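Local coordinates for cellulose binding protein (Clavibacter michiganensis, PDB 4JJO) that forms the expansin part of a longer, probably cellulose-degrading protein, and binds cellulose and probably loosens plant cell walls, at residues 6-10 with 84-90; 37-41 with 70-76; 132-138 with 169-175. All blocks are in the same frame, centred on the assembly; numbering follows the deposited sequence.

The contacts' chemistry follows their place in the two-domain expansin. Contacts 1 and 2 belong to the N-terminal double-psi beta-barrel and reach the same sheet: aromatic rings join strand 3-10 to helix 81-87 and the loop after it in contact 1, and a glutamate carboxylate and waters join helix 39-42 to loop 70-76 in contact 2, with Pro40, Val74 and His70 exposed at its rim. They meet where Thr8 OG1, also hydrogen-bonded to Asp78, lies 3.0 Å from His76 NE2, a probable hydrogen bond. Contact 3, in the C-terminal domain, is sheet pairing with a buried face of Val137, Val169 and Val171 and a polar one. Arg133 there packs against Glu41 of contact 2.

Contact 1 of 3, residues 6-10 with 84-90; sequences RATHY and FRALGDF
His9 and Phe84 meet in a T-shaped pair that shows how a strand and a helix can be joined largely by aromatic rings. The imidazole turns its edge to the face of the phenyl ring, with centroids 4.7 Å apart and planes at 69°, and His9 CD2 stands 3.5 Å above the Phe84 ring plane, over its centre. The first torsion of His9 (chi1 56°) sets CG between the backbone N and the carbonyl carbon, which places the imidazole over Phe84. The backbones themselves bring His9 CB to 3.7 Å from Phe84 CB.

The second aromatic contact is an offset stack. Phe90, from the loop after the helix, lies 27° from parallel with the imidazole, and its CE1 is 3.8 Å above the His9 ring plane, toward the rim. The histidine is thus approached by two phenylalanines, through an edge and through a face.

Carbonyl oxygens of the strand also meet the Phe84 ring. Its edge is directed at the strand backbone, CE1 lying 3.4 Å from Ala7 O, while Thr8 O approaches CD1 obliquely. At the helix end, Gly88 N bonds to Phe84 O at 2.9 Å as the chain leaves helical geometry, and the loop then carries Phe90 back toward His9.

Behind these rings, Ala7, Phe84 and Leu87 all pack on Ile95 of strand 95-101. The result is an aromatic cluster, His9-Phe84-Phe90, that seats helix 81-87 against strand 3-10 of the expansin double-psi beta-barrel.

Contact 2 of 3, residues 37-41 with 70-76; sequences VSSPE and HGCEVGH
Glu41 OE2 is the anchor between helix 39-42 and the loop 70-76, accepting a hydrogen bond from Gly75 N at 3.2 Å that is nearly straight (166°) but comes from above the carboxylate plane, 42° out of it. The same oxygen takes a shorter bond, 2.7 Å, from Ser38 OG through its anti lone pair, and a water donates to it at 2.6 Å. With OE1 hydrogen-bonded to Tyr99 OH, both carboxylate oxygens are held, which should fix the rotation of the group.

The site lies at the start of a short helix in the double-psi beta-barrel. Ser38 stands at the N-cap position, its hydroxyl spent on Glu41 OE2; where a capping box would have Glu41 accept directly from the Ser38 amide, the water stands between them and also donates to His76 O. Ser38 OG reaches the carboxylate because it is turned between its backbone N and carbonyl carbon (chi1 63°). Ser38 CB sits 3.2 Å from Cys72 O. A second water bridges the segments, accepting from Ser39 N and lying within bonding distance of Cys72 O.

On the loop side, a type II turn from Glu73 to His76 presents the Gly75 amide, and its backbone angles suit glycine. Val74 closes over the polar group: CG1 lies 3.7 Å from Glu41 OE2, and CG2 packs on Pro40 CG at 3.9 Å. Ser39 OG turns to Gln68 instead, beside His70. Cys72, disulfide-bonded to Cys69, ties the loop to the end of strand 59-69, and its SG lies 3.6 Å above the plane of the His76 ring, over the centre.

Contact 3 of 3, residues 132-138 with 169-175; sequences NRIDRVE and VKVTDQY
Val171 CG1 packs against Ile134 CG2 at 3.8 Å, and one step along the sheet Val137 CG1 meets Val169 CG1 at 3.9 Å. Both contacts are diagonal, two residues off the direct pairing; the paired Val137 and Val171 approach less closely, and the side chains of Ile134 and Asp173 diverge. Ile134, Val137 and Val171 all reach Val127 of strand 124-128, while Trp156 lies against Ile134 and Val137, so this face looks inward.

Strands 134-141 and 167-173 run antiparallel. Arg136 and Glu138 form hydrogen-bonded pairs with Thr172 and Lys170, and Val137 forms a non-hydrogen-bonded pair with Val171. Between Ile134 and Arg136 the register slips by one at a classic beta bulge: Thr172 O accepts from both Asp135 N at 2.9 Å and Arg136 N at 3.3 Å. The pairing belongs to the expansin C-terminal domain, an E-set, immunoglobulin-like beta fold.

The other face is polar. Arg136 and Thr172 run side by side, with Thr172 CG2 over one face of the guanidinium and Asp135 OD2 at its edge, salt-bridged to NH1 at 3.2 Å. Glu138 lies along Lys170, OE1 touching CE at 3.5 Å, though OE1 and NZ are 4.5 Å apart, beyond a salt bridge; Lys170 makes a cation-pi contact with Trp145. A water joins Glu138 OE1, Lys170 O and Thr172 OG1.

Past the strand ends, a first torsion of 59° and an extended chain bring Gln174 OE1 to Arg133 N, from which it accepts at 2.9 Å, while Gln174 N donates to Arg133 O. Asp173 OD1 accepts from Tyr175 N in an Asx turn; OD2 is salt-bridged to Arg177 and linked by a water to Asn132 ND2, itself also hydrogen-bonded to Asp104.

Contact 1 of 3, residues 6-10 with 84-90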
loop_
_atom_site.group_PDB
_atom_site.type_symbol
_atom_site.label_atom_id
_atom_site.label_comp_id
_atom_site.label_asym_id
_atom_site.label_seq_id
_atom_site.Cartn_x
_atom_site.Cartn_y
_atom_site.Cartn_z
ATOM N N ARG A 6 8.090 -6.460 -18.862
ATOM C CA ARG A 6 9.397 -6.950 -18.448
ATOM C C ARG A 6 9.688 -6.577 -17.005
ATOM O O ARG A 6 9.045 -5.692 -16.441
ATOM C CB ARG A 6 10.469 -6.349 -19.355
ATOM C CG ARG A 6 10.459 -4.825 -19.377
ATOM C CD ARG A 6 11.220 -4.268 -20.571
ATOM N NE ARG A 6 11.366 -2.818 -20.495
ATOM C CZ ARG A 6 10.603 -1.942 -21.143
ATOM N NH1 ARG A 6 9.622 -2.348 -21.940
ATOM N NH2 ARG A 6 10.829 -0.645 -20.997
ATOM N N ALA A 7 10.657 -7.259 -16.406
ATOM C CA ALA A 7 11.089 -6.924 -15.056
ATOM C C ALA A 7 12.603 -6.848 -14.957
ATOM O O ALA A 7 13.319 -7.658 -15.545
ATOM C CB ALA A 7 10.556 -7.940 -14.059
ATOM N N THR A 8 13.074 -5.845 -14.224
ATOM C CA THR A 8 14.452 -5.788 -13.762
ATOM C C THR A 8 14.378 -5.939 -12.248
ATOM O O THR A 8 13.299 -6.187 -11.709
ATOM C CB THR A 8 15.132 -4.459 -14.143
ATOM O OG1 THR A 8 14.278 -3.363 -13.795
ATOM C CG2 THR A 8 15.424 -4.414 -15.642
ATOM N N HIS A 9 15.500 -5.802 -11.551
ATOM C CA HIS A 9 15.468 -5.934 -10.097
ATOM C C HIS A 9 16.210 -4.824 -9.365
ATOM O O HIS A 9 17.127 -4.208 -9.908
ATOM C CB HIS A 9 16.014 -7.296 -9.666
ATOM C CG HIS A 9 17.396 -7.585 -10.162
ATOM N ND1 HIS A 9 18.528 -7.092 -9.546
ATOM C CD2 HIS A 9 17.830 -8.327 -11.206
ATOM C CE1 HIS A 9 19.596 -7.515 -10.193
ATOM N NE2 HIS A 9 19.203 -8.268 -11.205
ATOM N N TYR A 10 15.790 -4.582 -8.126
ATOM C CA TYR A 10 16.441 -3.621 -7.248
ATOM C C TYR A 10 16.233 -4.072 -5.808
ATOM O O TYR A 10 15.615 -5.110 -5.560
ATOM C CB TYR A 10 15.868 -2.219 -7.459
ATOM C CG TYR A 10 14.636 -1.918 -6.637
ATOM C CD1 TYR A 10 14.645 -0.905 -5.688
ATOM C CD2 TYR A 10 13.468 -2.644 -6.808
ATOM C CE1 TYR A 10 13.525 -0.622 -4.937
ATOM C CE2 TYR A 10 12.344 -2.371 -6.059
ATOM C CZ TYR A 10 12.378 -1.358 -5.126
ATOM O OH TYR A 10 11.261 -1.074 -4.376
ATOM N N PHE A 84 12.550 -11.453 -8.197
ATOM C CA PHE A 84 13.198 -11.655 -9.489
ATOM C C PHE A 84 13.868 -13.026 -9.578
ATOM O O PHE A 84 13.788 -13.694 -10.610
ATOM C CB PHE A 84 14.227 -10.551 -9.732
ATOM C CG PHE A 84 14.802 -10.552 -11.118
ATOM C CD1 PHE A 84 14.322 -9.682 -12.082
ATOM C CD2 PHE A 84 15.815 -11.422 -11.455
ATOM C CE1 PHE A 84 14.849 -9.678 -13.352
ATOM C CE2 PHE A 84 16.345 -11.425 -12.728
ATOM C CZ PHE A 84 15.860 -10.553 -13.679
ATOM N N ARG A 85 14.522 -13.445 -8.497
ATOM C CA ARG A 85 15.203 -14.738 -8.475
ATOM C C ARG A 85 14.210 -15.891 -8.555
ATOM O O ARG A 85 14.531 -16.962 -9.068
ATOM C CB ARG A 85 16.051 -14.892 -7.210
ATOM C CG ARG A 85 17.244 -13.965 -7.138
ATOM C CD ARG A 85 18.319 -14.533 -6.233
ATOM N NE ARG A 85 19.387 -13.568 -5.996
ATOM C CZ ARG A 85 19.437 -12.728 -4.965
ATOM N NH1 ARG A 85 18.481 -12.721 -4.042
ATOM N NH2 ARG A 85 20.457 -11.890 -4.853
ATOM N N ALA A 86 13.008 -15.670 -8.036
ATOM C CA ALA A 86 11.984 -16.705 -8.035
ATOM C C ALA A 86 11.449 -16.917 -9.444
ATOM O O ALA A 86 11.030 -18.018 -9.800
ATOM C CB ALA A 86 10.859 -16.324 -7.098
ATOM N N LEU A 87 11.472 -15.854 -10.242
ATOM C CA LEU A 87 10.937 -15.895 -11.594
ATOM C C LEU A 87 11.981 -16.240 -12.650
ATOM O O LEU A 87 11.641 -16.798 -13.691
ATOM C CB LEU A 87 10.305 -14.547 -11.940
ATOM C CG LEU A 87 9.075 -14.154 -11.123
ATOM C CD1 LEU A 87 8.530 -12.823 -11.601
ATOM C CD2 LEU A 87 8.016 -15.236 -11.216
ATOM N N GLY A 88 13.244 -15.910 -12.391
ATOM C CA GLY A 88 14.285 -16.080 -13.391
ATOM C C GLY A 88 15.675 -16.193 -12.801
ATOM O O GLY A 88 15.860 -16.099 -11.587
ATOM N N ASP A 89 16.662 -16.399 -13.669
ATOM C CA ASP A 89 18.052 -16.435 -13.242
ATOM C C ASP A 89 18.462 -15.037 -12.804
ATOM O O ASP A 89 18.214 -14.059 -13.507
ATOM C CB ASP A 89 18.954 -16.917 -14.379
ATOM C CG ASP A 89 20.347 -17.290 -13.901
ATOM O OD1 ASP A 89 20.613 -18.498 -13.728
ATOM O OD2 ASP A 89 21.176 -16.376 -13.694
ATOM N N PHE A 90 19.089 -14.947 -11.636
ATOM C CA PHE A 90 19.478 -13.658 -11.076
ATOM C C PHE A 90 20.396 -12.865 -12.009
ATOM O O PHE A 90 20.318 -11.637 -12.057
ATOM C CB PHE A 90 20.156 -13.857 -9.718
ATOM C CG PHE A 90 20.384 -12.580 -8.967
ATOM C CD1 PHE A 90 19.322 -11.738 -8.670
ATOM C CD2 PHE A 90 21.656 -12.223 -8.546
ATOM C CE1 PHE A 90 19.525 -10.561 -7.975
ATOM C CE2 PHE A 90 21.866 -11.048 -7.850
ATOM C CZ PHE A 90 20.799 -10.216 -7.564
#

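Contact 2 of 3, residues 37-41 with 70-76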
loop_
_atom_site.group_PDB
_atom_site.type_symbol
_atom_site.label_atom_id
_atom_site.label_comp_id
_atom_site.label_asym_id
_atom_site.label_seq_id
_atom_site.Cartn_x
_atom_site.Cartn_y
_atom_site.Cartn_z
ATOM N N VAL A 37 6.587 0.212 -9.213
ATOM C CA VAL A 37 5.820 0.289 -10.449
ATOM C C VAL A 37 5.965 1.651 -11.113
ATOM O O VAL A 37 6.320 2.635 -10.465
ATOM C CB VAL A 37 4.325 0.004 -10.202
ATOM C CG1 VAL A 37 4.130 -1.427 -9.718
ATOM C CG2 VAL A 37 3.741 0.996 -9.204
ATOM N N SER A 38 5.682 1.701 -12.410
ATOM C CA SER A 38 5.814 2.935 -13.172
ATOM C C SER A 38 4.907 4.015 -12.593
ATOM O O SER A 38 3.937 3.719 -11.892
ATOM C CB SER A 38 5.482 2.697 -14.647
ATOM O OG SER A 38 4.139 2.282 -14.805
ATOM N N SER A 39 5.227 5.269 -12.890
ATOM C CA SER A 39 4.502 6.392 -12.315
ATOM C C SER A 39 3.007 6.343 -12.623
ATOM O O SER A 39 2.196 6.614 -11.744
ATOM C CB SER A 39 5.108 7.716 -12.779
ATOM O OG SER A 39 6.403 7.893 -12.229
ATOM N N PRO A 40 2.636 6.000 -13.870
ATOM C CA PRO A 40 1.206 5.878 -14.182
ATOM C C PRO A 40 0.510 4.767 -13.392
ATOM O O PRO A 40 -0.643 4.918 -12.994
ATOM C CB PRO A 40 1.198 5.554 -15.681
ATOM C CG PRO A 40 2.489 6.079 -16.191
ATOM C CD PRO A 40 3.471 5.870 -15.077
ATOM N N GLU A 41 1.210 3.660 -13.174
ATOM C CA GLU A 41 0.648 2.542 -12.425
ATOM C C GLU A 41 0.676 2.812 -10.923
ATOM O O GLU A 41 -0.157 2.293 -10.180
ATOM C CB GLU A 41 1.396 1.249 -12.760
ATOM C CG GLU A 41 1.208 0.796 -14.204
ATOM C CD GLU A 41 2.027 -0.429 -14.554
ATOM O OE1 GLU A 41 1.510 -1.554 -14.391
ATOM O OE2 GLU A 41 3.180 -0.268 -15.006
ATOM N N HIS A 70 10.351 5.570 -11.293
ATOM C CA HIS A 70 10.178 6.742 -12.142
ATOM C C HIS A 70 10.633 6.502 -13.580
ATOM O O HIS A 70 10.070 7.075 -14.513
ATOM C CB HIS A 70 10.936 7.937 -11.556
ATOM C CG HIS A 70 10.412 8.396 -10.231
ATOM N ND1 HIS A 70 10.911 7.938 -9.030
ATOM C CD2 HIS A 70 9.432 9.278 -9.918
ATOM C CE1 HIS A 70 10.260 8.515 -8.036
ATOM N NE2 HIS A 70 9.358 9.334 -8.549
ATOM N N GLY A 71 11.644 5.657 -13.759
ATOM C CA GLY A 71 12.217 5.431 -15.074
ATOM C C GLY A 71 11.558 4.310 -15.848
ATOM O O GLY A 71 11.901 4.078 -17.007
ATOM N N CYS A 72 10.607 3.623 -15.220
ATOM C CA CYS A 72 9.947 2.479 -15.840
ATOM C C CYS A 72 8.786 2.889 -16.743
ATOM O O CYS A 72 7.960 3.728 -16.375
ATOM C CB CYS A 72 9.419 1.524 -14.765
ATOM S SG CYS A 72 10.670 0.571 -13.860
ATOM N N GLU A 73 8.731 2.295 -17.930
ATOM C CA GLU A 73 7.556 2.409 -18.776
ATOM C C GLU A 73 6.454 1.561 -18.161
ATOM O O GLU A 73 6.713 0.709 -17.311
ATOM C CB GLU A 73 7.846 1.908 -20.193
ATOM C CG GLU A 73 8.944 2.655 -20.930
ATOM C CD GLU A 73 8.575 4.095 -21.234
ATOM O OE1 GLU A 73 7.405 4.471 -21.017
ATOM O OE2 GLU A 73 9.457 4.852 -21.693
ATOM N N VAL A 74 5.221 1.794 -18.588
ATOM C CA VAL A 74 4.120 0.941 -18.176
ATOM C C VAL A 74 4.416 -0.467 -18.676
ATOM O O VAL A 74 4.813 -0.647 -19.826
ATOM C CB VAL A 74 2.781 1.427 -18.759
ATOM C CG1 VAL A 74 1.647 0.513 -18.324
ATOM C CG2 VAL A 74 2.498 2.863 -18.339
ATOM N N GLY A 75 4.236 -1.458 -17.811
ATOM C CA GLY A 75 4.556 -2.834 -18.155
ATOM C C GLY A 75 5.920 -3.267 -17.645
ATOM O O GLY A 75 6.244 -4.453 -17.647
ATOM N N HIS A 76 6.720 -2.303 -17.202
ATOM C CA HIS A 76 8.064 -2.587 -16.709
ATOM C C HIS A 76 8.105 -2.510 -15.187
ATOM O O HIS A 76 8.043 -1.425 -14.609
ATOM C CB HIS A 76 9.068 -1.608 -17.321
ATOM C CG HIS A 76 10.457 -1.742 -16.779
ATOM N ND1 HIS A 76 11.498 -0.937 -17.199
ATOM C CD2 HIS A 76 10.982 -2.577 -15.853
ATOM C CE1 HIS A 76 12.599 -1.277 -16.559
ATOM N NE2 HIS A 76 12.318 -2.268 -15.734
HETATM O O HOH W 1 5.398 -0.826 -13.747
HETATM O O HOH W 2 7.482 5.732 -14.618
#

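Contact 3 of 3, residues 132-138 with 169-175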
loop_
_atom_site.group_PDB
_atom_site.type_symbol
_atom_site.label_atom_id
_atom_site.label_comp_id
_atom_site.label_asym_id
_atom_site.label_seq_id
_atom_site.Cartn_x
_atom_site.Cartn_y
_atom_site.Cartn_z
ATOM N N ASN A 132 -7.009 -3.843 -1.663
ATOM C CA ASN A 132 -7.247 -3.208 -2.951
ATOM C C ASN A 132 -6.981 -1.709 -2.846
ATOM O O ASN A 132 -6.512 -1.229 -1.810
ATOM C CB ASN A 132 -8.686 -3.458 -3.409
ATOM C CG ASN A 132 -9.064 -4.927 -3.378
ATOM O OD1 ASN A 132 -8.680 -5.699 -4.255
ATOM N ND2 ASN A 132 -9.827 -5.317 -2.364
ATOM N N ARG A 133 -7.271 -0.968 -3.910
ATOM C CA ARG A 133 -7.117 0.483 -3.873
ATOM C C ARG A 133 -8.156 1.104 -2.950
ATOM O O ARG A 133 -9.296 0.646 -2.876
ATOM C CB ARG A 133 -7.235 1.099 -5.269
ATOM C CG ARG A 133 -6.127 0.698 -6.228
ATOM C CD ARG A 133 -6.018 1.675 -7.394
ATOM N NE ARG A 133 -4.920 1.329 -8.293
ATOM C CZ ARG A 133 -4.445 2.126 -9.245
ATOM N NH1 ARG A 133 -4.960 3.335 -9.434
ATOM N NH2 ARG A 133 -3.442 1.716 -10.011
ATOM N N ILE A 134 -7.743 2.151 -2.247
ATOM C CA ILE A 134 -8.627 2.891 -1.360
ATOM C C ILE A 134 -9.116 4.133 -2.092
ATOM O O ILE A 134 -8.318 4.876 -2.662
ATOM C CB ILE A 134 -7.893 3.293 -0.066
ATOM C CG1 ILE A 134 -7.601 2.050 0.776
ATOM C CG2 ILE A 134 -8.711 4.295 0.733
ATOM C CD1 ILE A 134 -6.691 2.307 1.959
ATOM N N ASP A 135 -10.428 4.351 -2.083
ATOM C CA ASP A 135 -11.018 5.468 -2.807
ATOM C C ASP A 135 -11.026 6.734 -1.955
ATOM O O ASP A 135 -10.741 7.826 -2.444
ATOM C CB ASP A 135 -12.445 5.136 -3.248
ATOM C CG ASP A 135 -13.092 6.271 -4.022
ATOM O OD1 ASP A 135 -12.891 6.346 -5.253
ATOM O OD2 ASP A 135 -13.801 7.090 -3.399
ATOM N N ARG A 136 -11.369 6.586 -0.683
ATOM C CA ARG A 136 -11.375 7.728 0.224
ATOM C C ARG A 136 -11.238 7.327 1.683
ATOM O O ARG A 136 -11.543 6.202 2.070
ATOM C CB ARG A 136 -12.640 8.568 0.028
ATOM C CG ARG A 136 -13.928 7.773 -0.094
ATOM C CD ARG A 136 -15.075 8.694 -0.470
ATOM N NE ARG A 136 -16.381 8.172 -0.080
ATOM C CZ ARG A 136 -17.083 7.287 -0.781
ATOM N NH1 ARG A 136 -16.609 6.794 -1.919
ATOM N NH2 ARG A 136 -18.266 6.884 -0.337
ATOM N N VAL A 137 -10.766 8.277 2.481
ATOM C CA VAL A 137 -10.572 8.087 3.913
ATOM C C VAL A 137 -11.144 9.302 4.622
ATOM O O VAL A 137 -10.831 10.434 4.262
ATOM C CB VAL A 137 -9.076 7.945 4.263
ATOM C CG1 VAL A 137 -8.875 7.887 5.769
ATOM C CG2 VAL A 137 -8.489 6.713 3.593
ATOM N N GLU A 138 -11.991 9.065 5.619
ATOM C CA GLU A 138 -12.661 10.148 6.331
ATOM C C GLU A 138 -12.522 10.001 7.841
ATOM O O GLU A 138 -12.494 8.889 8.368
ATOM C CB GLU A 138 -14.148 10.180 5.967
ATOM C CG GLU A 138 -14.441 10.518 4.516
ATOM C CD GLU A 138 -15.859 10.153 4.118
ATOM O OE1 GLU A 138 -16.172 8.944 4.084
ATOM O OE2 GLU A 138 -16.663 11.070 3.849
ATOM N N VAL A 169 -12.553 6.426 12.034
ATOM C CA VAL A 169 -12.090 6.550 10.660
ATOM C C VAL A 169 -12.899 5.662 9.730
ATOM O O VAL A 169 -13.063 4.469 9.981
ATOM C CB VAL A 169 -10.604 6.163 10.541
ATOM C CG1 VAL A 169 -10.144 6.257 9.093
ATOM C CG2 VAL A 169 -9.752 7.046 11.435
ATOM N N LYS A 170 -13.400 6.253 8.652
ATOM C CA LYS A 170 -14.123 5.501 7.640
ATOM C C LYS A 170 -13.282 5.361 6.383
ATOM O O LYS A 170 -12.865 6.353 5.785
ATOM C CB LYS A 170 -15.448 6.171 7.296
ATOM C CG LYS A 170 -16.228 5.422 6.233
ATOM C CD LYS A 170 -17.720 5.612 6.398
ATOM C CE LYS A 170 -18.111 7.074 6.313
ATOM N NZ LYS A 170 -19.584 7.243 6.430
ATOM N N VAL A 171 -13.044 4.116 5.988
ATOM C CA VAL A 171 -12.268 3.819 4.796
ATOM C C VAL A 171 -13.142 3.094 3.777
ATOM O O VAL A 171 -13.714 2.040 4.063
ATOM C CB VAL A 171 -11.043 2.955 5.133
ATOM C CG1 VAL A 171 -10.162 2.782 3.908
ATOM C CG2 VAL A 171 -10.252 3.584 6.271
ATOM N N THR A 172 -13.243 3.678 2.587
ATOM C CA THR A 172 -14.042 3.116 1.506
ATOM C C THR A 172 -13.106 2.699 0.377
ATOM O O THR A 172 -12.272 3.489 -0.057
ATOM C CB THR A 172 -15.046 4.150 0.966
ATOM O OG1 THR A 172 -15.781 4.726 2.053
ATOM C CG2 THR A 172 -16.016 3.508 -0.020
ATOM N N ASP A 173 -13.238 1.464 -0.098
ATOM C CA ASP A 173 -12.332 0.972 -1.132
ATOM C C ASP A 173 -12.892 1.217 -2.530
ATOM O O ASP A 173 -14.003 1.715 -2.686
ATOM C CB ASP A 173 -11.997 -0.512 -0.921
ATOM C CG ASP A 173 -13.183 -1.437 -1.161
ATOM O OD1 ASP A 173 -14.189 -1.012 -1.768
ATOM O OD2 ASP A 173 -13.091 -2.614 -0.748
ATOM N N GLN A 174 -12.106 0.866 -3.541
ATOM C CA GLN A 174 -12.455 1.141 -4.933
ATOM C C GLN A 174 -13.751 0.461 -5.376
ATOM O O GLN A 174 -14.322 0.813 -6.409
ATOM C CB GLN A 174 -11.313 0.702 -5.853
ATOM C CG GLN A 174 -10.958 -0.773 -5.747
ATOM C CD GLN A 174 -9.849 -1.177 -6.698
ATOM O OE1 GLN A 174 -8.771 -1.596 -6.274
ATOM N NE2 GLN A 174 -10.109 -1.059 -7.995
ATOM N N TYR A 175 -14.207 -0.518 -4.603
ATOM C CA TYR A 175 -15.420 -1.252 -4.945
ATOM C C TYR A 175 -16.611 -0.798 -4.104
ATOM O O TYR A 175 -17.665 -1.433 -4.114
ATOM C CB TYR A 175 -15.177 -2.754 -4.798
ATOM C CG TYR A 175 -14.088 -3.252 -5.721
ATOM C CD1 TYR A 175 -14.283 -3.277 -7.092
ATOM C CD2 TYR A 175 -12.865 -3.680 -5.228
ATOM C CE1 TYR A 175 -13.298 -3.720 -7.946
ATOM C CE2 TYR A 175 -11.870 -4.125 -6.077
ATOM C CZ TYR A 175 -12.094 -4.141 -7.434
ATOM O OH TYR A 175 -11.108 -4.582 -8.284
HETATM O O HOH W 3 -10.402 -3.473 -0.225
HETATM O O HOH W 4 -14.548 6.678 3.571
#